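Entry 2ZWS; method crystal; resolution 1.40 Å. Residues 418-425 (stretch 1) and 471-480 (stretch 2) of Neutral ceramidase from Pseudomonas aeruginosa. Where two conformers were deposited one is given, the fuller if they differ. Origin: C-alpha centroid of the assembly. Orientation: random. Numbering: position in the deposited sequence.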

ATOM      1  N   VAL A 418      -4.002   4.141 -19.460  1.00 15.49           N
ATOM      2  CA  VAL A 418      -3.337   4.716 -20.636  1.00 15.66           C
ATOM      3  C   VAL A 418      -4.245   5.707 -21.380  1.00 14.94           C
ATOM      4  O   VAL A 418      -3.798   6.769 -21.788  1.00 16.05           O
ATOM      5  CB  VAL A 418      -2.787   3.630 -21.603  1.00 16.26           C
ATOM      6  CG1 VAL A 418      -2.309   4.270 -22.912  1.00 16.96           C
ATOM      7  CG2 VAL A 418      -1.649   2.884 -20.936  1.00 16.76           C
ATOM      8  N   ARG A 419      -5.513   5.358 -21.561  1.00 14.77           N
ATOM      9  CA  ARG A 419      -6.431   6.284 -22.251  1.00 14.87           C
ATOM     10  C   ARG A 419      -6.557   7.628 -21.500  1.00 15.07           C
ATOM     11  O   ARG A 419      -6.612   8.707 -22.110  1.00 16.06           O
ATOM     12  CB  ARG A 419      -7.803   5.651 -22.441  1.00 16.32           C
ATOM     13  CG  ARG A 419      -7.839   4.690 -23.632  1.00 16.32           C
ATOM     14  CD  ARG A 419      -9.247   4.195 -23.798  1.00 19.31           C
ATOM     15  NE  ARG A 419      -9.298   2.983 -24.602  1.00 21.88           N
ATOM     16  CZ  ARG A 419     -10.411   2.283 -24.772  1.00 23.80           C
ATOM     17  NH1 ARG A 419     -10.394   1.172 -25.516  1.00 26.07           N
ATOM     18  NH2 ARG A 419     -11.537   2.703 -24.204  1.00 24.09           N
ATOM     19  N   ILE A 420      -6.586   7.558 -20.174  1.00 15.63           N
ATOM     20  CA  ILE A 420      -6.697   8.780 -19.374  1.00 14.67           C
ATOM     21  C   ILE A 420      -5.406   9.593 -19.467  1.00 15.04           C
ATOM     22  O   ILE A 420      -5.442  10.792 -19.693  1.00 14.75           O
ATOM     23  CB  ILE A 420      -7.068   8.472 -17.922  1.00 14.74           C
ATOM     24  CG1 ILE A 420      -8.466   7.831 -17.887  1.00 14.14           C
ATOM     25  CG2 ILE A 420      -7.045   9.754 -17.093  1.00 15.53           C
ATOM     26  CD1 ILE A 420      -8.912   7.332 -16.518  1.00 13.62           C
ATOM     27  N   ARG A 421      -4.269   8.914 -19.360  1.00 15.46           N
ATOM     28  CA  ARG A 421      -2.973   9.550 -19.516  0.50 16.41           C
ATOM     29  C   ARG A 421      -2.875  10.312 -20.842  1.00 17.12           C
ATOM     30  O   ARG A 421      -2.476  11.479 -20.866  1.00 18.37           O
ATOM     31  CB  ARG A 421      -1.897   8.480 -19.463  0.50 15.85           C
ATOM     32  CG  ARG A 421      -0.709   8.847 -18.626  0.50 16.39           C
ATOM     33  CD  ARG A 421       0.389   7.855 -18.907  0.50 14.47           C
ATOM     34  NE  ARG A 421       0.008   6.494 -18.556  0.50 13.59           N
ATOM     35  CZ  ARG A 421       0.683   5.398 -18.925  0.50 12.12           C
ATOM     36  NH1 ARG A 421       1.770   5.476 -19.699  0.50 10.18           N
ATOM     37  NH2 ARG A 421       0.265   4.206 -18.505  0.50 13.17           N
ATOM     38  N   ARG A 422      -3.249   9.647 -21.934  1.00 17.52           N
ATOM     39  CA  ARG A 422      -3.233  10.245 -23.281  0.60 18.17           C
ATOM     40  C   ARG A 422      -4.111  11.484 -23.350  1.00 17.48           C
ATOM     41  O   ARG A 422      -3.735  12.501 -23.935  1.00 18.08           O
ATOM     42  CB  ARG A 422      -3.733   9.248 -24.324  0.60 18.62           C
ATOM     43  CG  ARG A 422      -2.753   8.152 -24.664  0.60 19.69           C
ATOM     44  CD  ARG A 422      -3.394   7.096 -25.548  0.60 22.10           C
ATOM     45  NE  ARG A 422      -2.399   6.090 -25.882  0.60 24.96           N
ATOM     46  CZ  ARG A 422      -2.662   4.883 -26.360  0.60 26.71           C
ATOM     47  NH1 ARG A 422      -3.915   4.486 -26.559  0.60 25.84           N
ATOM     48  NH2 ARG A 422      -1.653   4.067 -26.620  0.60 26.08           N
ATOM     49  N   ALA A 423      -5.314  11.362 -22.788  1.00 16.94           N
ATOM     50  CA  ALA A 423      -6.300  12.443 -22.864  1.00 16.85           C
ATOM     51  C   ALA A 423      -5.816  13.657 -22.067  1.00 16.36           C
ATOM     52  O   ALA A 423      -5.936  14.801 -22.514  1.00 16.40           O
ATOM     53  CB  ALA A 423      -7.631  11.965 -22.367  1.00 17.10           C
ATOM     54  N   VAL A 424      -5.259  13.401 -20.881  1.00 16.01           N
ATOM     55  CA  VAL A 424      -4.712  14.458 -20.045  1.00 15.76           C
ATOM     56  C   VAL A 424      -3.472  15.102 -20.674  1.00 16.66           C
ATOM     57  O   VAL A 424      -3.361  16.339 -20.693  1.00 17.89           O
ATOM     58  CB  VAL A 424      -4.431  13.948 -18.621  1.00 14.32           C
ATOM     59  CG1 VAL A 424      -3.539  14.949 -17.814  1.00 14.41           C
ATOM     60  CG2 VAL A 424      -5.748  13.653 -17.906  1.00 14.42           C
ATOM     61  N   GLN A 425      -2.559  14.292 -21.211  1.00 16.96           N
ATOM     62  CA  GLN A 425      -1.399  14.861 -21.900  1.00 17.28           C
ATOM     63  C   GLN A 425      -1.834  15.760 -23.074  1.00 17.36           C
ATOM     64  O   GLN A 425      -1.254  16.832 -23.281  1.00 17.79           O
ATOM     65  CB  GLN A 425      -0.417  13.762 -22.356  1.00 17.97           C
ATOM     66  CG  GLN A 425       0.811  14.302 -23.132  1.00 19.10           C
ATOM     67  CD  GLN A 425       1.668  15.242 -22.315  1.00 21.50           C
ATOM     68  OE1 GLN A 425       2.394  14.827 -21.407  1.00 23.34           O
ATOM     69  NE2 GLN A 425       1.594  16.518 -22.638  1.00 22.69           N
ATOM     70  N   THR A 471     -17.860   3.607 -16.511  1.00 15.17           N
ATOM     71  CA  THR A 471     -16.989   4.002 -15.390  1.00 13.98           C
ATOM     72  C   THR A 471     -15.676   4.625 -15.886  1.00 13.57           C
ATOM     73  O   THR A 471     -15.252   5.703 -15.400  1.00 14.95           O
ATOM     74  CB  THR A 471     -16.729   2.817 -14.437  1.00 12.25           C
ATOM     75  OG1 THR A 471     -17.979   2.340 -13.920  1.00 13.74           O
ATOM     76  CG2 THR A 471     -15.835   3.234 -13.268  1.00 14.81           C
ATOM     77  N   GLN A 472     -15.020   3.971 -16.849  1.00 14.57           N
ATOM     78  CA  GLN A 472     -13.749   4.491 -17.342  1.00 14.71           C
ATOM     79  C   GLN A 472     -13.931   5.855 -17.999  1.00 15.14           C
ATOM     80  O   GLN A 472     -13.120   6.758 -17.789  1.00 15.59           O
ATOM     81  CB  GLN A 472     -13.092   3.503 -18.312  1.00 15.65           C
ATOM     82  CG  GLN A 472     -11.631   3.825 -18.705  1.00 14.70           C
ATOM     83  CD  GLN A 472     -11.499   4.896 -19.783  1.00 15.80           C
ATOM     84  OE1 GLN A 472     -12.423   5.115 -20.577  1.00 18.14           O
ATOM     85  NE2 GLN A 472     -10.338   5.570 -19.828  1.00 13.71           N
ATOM     86  N   ALA A 473     -14.981   5.983 -18.810  1.00 15.61           N
ATOM     87  CA  ALA A 473     -15.305   7.229 -19.522  1.00 15.45           C
ATOM     88  C   ALA A 473     -15.517   8.367 -18.516  1.00 15.42           C
ATOM     89  O   ALA A 473     -15.030   9.495 -18.734  1.00 15.73           O
ATOM     90  CB  ALA A 473     -16.558   7.021 -20.379  1.00 16.38           C
ATOM     91  N   ALA A 474     -16.187   8.055 -17.408  1.00 15.23           N
ATOM     92  CA  ALA A 474     -16.416   9.046 -16.325  1.00 14.97           C
ATOM     93  C   ALA A 474     -15.090   9.538 -15.769  1.00 14.41           C
ATOM     94  O   ALA A 474     -14.883  10.758 -15.619  1.00 14.74           O
ATOM     95  CB  ALA A 474     -17.243   8.445 -15.190  1.00 15.64           C
ATOM     96  N   TYR A 475     -14.195   8.599 -15.438  1.00 13.27           N
ATOM     97  CA  TYR A 475     -12.882   9.022 -14.913  1.00 12.50           C
ATOM     98  C   TYR A 475     -12.110   9.839 -15.945  1.00 13.44           C
ATOM     99  O   TYR A 475     -11.453  10.808 -15.599  1.00 13.16           O
ATOM    100  CB  TYR A 475     -12.066   7.822 -14.479  1.00 13.16           C
ATOM    101  CG  TYR A 475     -12.403   7.288 -13.116  1.00 12.67           C
ATOM    102  CD1 TYR A 475     -12.009   7.972 -11.960  1.00 12.15           C
ATOM    103  CD2 TYR A 475     -13.083   6.074 -12.971  1.00 12.42           C
ATOM    104  CE1 TYR A 475     -12.295   7.468 -10.700  1.00 13.47           C
ATOM    105  CE2 TYR A 475     -13.354   5.546 -11.726  1.00 13.04           C
ATOM    106  CZ  TYR A 475     -12.953   6.254 -10.578  1.00 14.17           C
ATOM    107  OH  TYR A 475     -13.189   5.756  -9.316  1.00 14.40           O
ATOM    108  N   GLN A 476     -12.203   9.465 -17.224  1.00 13.70           N
ATOM    109  CA  GLN A 476     -11.472  10.211 -18.229  1.00 14.42           C
ATOM    110  C   GLN A 476     -12.006  11.650 -18.310  1.00 14.41           C
ATOM    111  O   GLN A 476     -11.217  12.606 -18.335  1.00 15.31           O
ATOM    112  CB  GLN A 476     -11.561   9.521 -19.594  1.00 14.46           C
ATOM    113  CG  GLN A 476     -10.603  10.069 -20.628  1.00 16.54           C
ATOM    114  CD  GLN A 476     -10.349   9.089 -21.749  1.00 18.61           C
ATOM    115  OE1 GLN A 476     -10.098   7.902 -21.510  1.00 19.73           O
ATOM    116  NE2 GLN A 476     -10.391   9.583 -22.987  1.00 20.23           N
ATOM    117  N   GLN A 477     -13.322  11.796 -18.302  1.00 15.01           N
ATOM    118  CA  GLN A 477     -13.940  13.126 -18.309  1.00 14.41           C
ATOM    119  C   GLN A 477     -13.499  13.953 -17.106  1.00 14.18           C
ATOM    120  O   GLN A 477     -13.150  15.124 -17.249  1.00 14.72           O
ATOM    121  CB  GLN A 477     -15.447  12.987 -18.252  1.00 15.78           C
ATOM    122  CG  GLN A 477     -16.185  14.302 -18.106  1.00 17.32           C
ATOM    123  CD  GLN A 477     -17.663  14.092 -18.182  1.00 20.19           C
ATOM    124  OE1 GLN A 477     -18.376  14.210 -17.179  1.00 24.53           O
ATOM    125  NE2 GLN A 477     -18.133  13.722 -19.357  1.00 19.69           N
ATOM    126  N   LEU A 478     -13.529  13.326 -15.928  1.00 13.54           N
ATOM    127  CA  LEU A 478     -13.183  14.024 -14.688  1.00 13.57           C
ATOM    128  C   LEU A 478     -11.738  14.525 -14.702  1.00 13.71           C
ATOM    129  O   LEU A 478     -11.455  15.681 -14.320  1.00 14.28           O
ATOM    130  CB  LEU A 478     -13.435  13.116 -13.489  1.00 13.86           C
ATOM    131  CG  LEU A 478     -14.911  12.794 -13.228  1.00 15.41           C
ATOM    132  CD1 LEU A 478     -15.045  11.721 -12.162  1.00 14.49           C
ATOM    133  CD2 LEU A 478     -15.725  14.014 -12.864  1.00 15.88           C
ATOM    134  N   PHE A 479     -10.820  13.652 -15.105  1.00 12.92           N
ATOM    135  CA  PHE A 479      -9.417  14.048 -15.205  1.00 13.24           C
ATOM    136  C   PHE A 479      -9.145  15.060 -16.310  1.00 13.37           C
ATOM    137  O   PHE A 479      -8.310  15.960 -16.141  1.00 14.18           O
ATOM    138  CB  PHE A 479      -8.517  12.814 -15.310  1.00 12.69           C
ATOM    139  CG  PHE A 479      -8.253  12.150 -13.983  1.00 11.14           C
ATOM    140  CD1 PHE A 479      -7.460  12.796 -13.030  1.00 12.51           C
ATOM    141  CD2 PHE A 479      -8.786  10.892 -13.669  1.00 12.32           C
ATOM    142  CE1 PHE A 479      -7.199  12.215 -11.786  1.00 12.53           C
ATOM    143  CE2 PHE A 479      -8.497  10.301 -12.390  1.00 10.58           C
ATOM    144  CZ  PHE A 479      -7.704  10.987 -11.462  1.00 12.69           C
ATOM    145  N   VAL A 480      -9.800  14.917 -17.465  1.00 13.38           N
ATOM    146  CA  VAL A 480      -9.590  15.913 -18.525  1.00 15.22           C
ATOM    147  C   VAL A 480     -10.099  17.281 -18.073  1.00 14.98           C
ATOM    148  O   VAL A 480      -9.391  18.302 -18.235  1.00 16.31           O
ATOM    149  CB  VAL A 480     -10.234  15.469 -19.855  1.00 15.95           C
ATOM    150  CG1 VAL A 480     -10.354  16.661 -20.831  1.00 17.34           C
ATOM    151  CG2 VAL A 480      -9.380  14.371 -20.449  1.00 16.34           C
TER
HETATM  152  O   HOH W   1     -12.269   5.445 -23.202  1.00 33.30           O

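How do the two helices meet at the start of stretch 2? They run in nearly the same direction, 26° apart, with axes 9.2 Å apart at their closest, and no direct hydrogen bond joins them. Thr471 lies out of reach, so contact begins at Gln472, whose CA-to-CB bond points toward stretch 1. Its NE2 lies 3.5 Å from Ile420 CG1, while its OE1 accepts a hydrogen bond of 2.7 Å from a water. That water in turn accepts one of 3.0 Å from Arg419 NH2, so one water links the guanidinium of Arg419 to the amide of Gln472.

What receives Ile420? Its side chain is a knob in a hole formed by Gln472, Tyr475, Gln476 and Phe479. With chi1 m and chi2 t, it extends CD1 to 3.8 Å from Tyr475 CB; the tyrosine ring leads away, leaving its CB at the contact. Ile420 has 90 Å² covered by stretch 2, the largest share of any residue here, and its branched, wholly apolar side chain suits such a pocket.

How does Gln476 pack against stretch 1? Its CA-to-CB bond points sideways, but the extended side chain, with chi1 and chi2 both t, brings its end nearer. OE1 accepts a 2.9 Å hydrogen bond from Gln472 NE2 within its own helix, which satisfies this oxygen where it packs 3.3 Å from Arg419 CB. Its NE2 lies 3.7 Å from Ala423 CB.

What closes the contact at its far end? The CA-to-CB bond of Phe479 points toward stretch 1, and its CB meets two neighbours, Ile420 CG2 at 3.8 Å and Val424 CG2 at 3.9 Å. Val480 then sets CG2 3.5 Å from Ala423 CB. Ala423, whose CA-to-CB bond points toward stretch 2, has a side chain of CB alone to present there; Val424 CA and Val480 CA lie 5.3 Å apart.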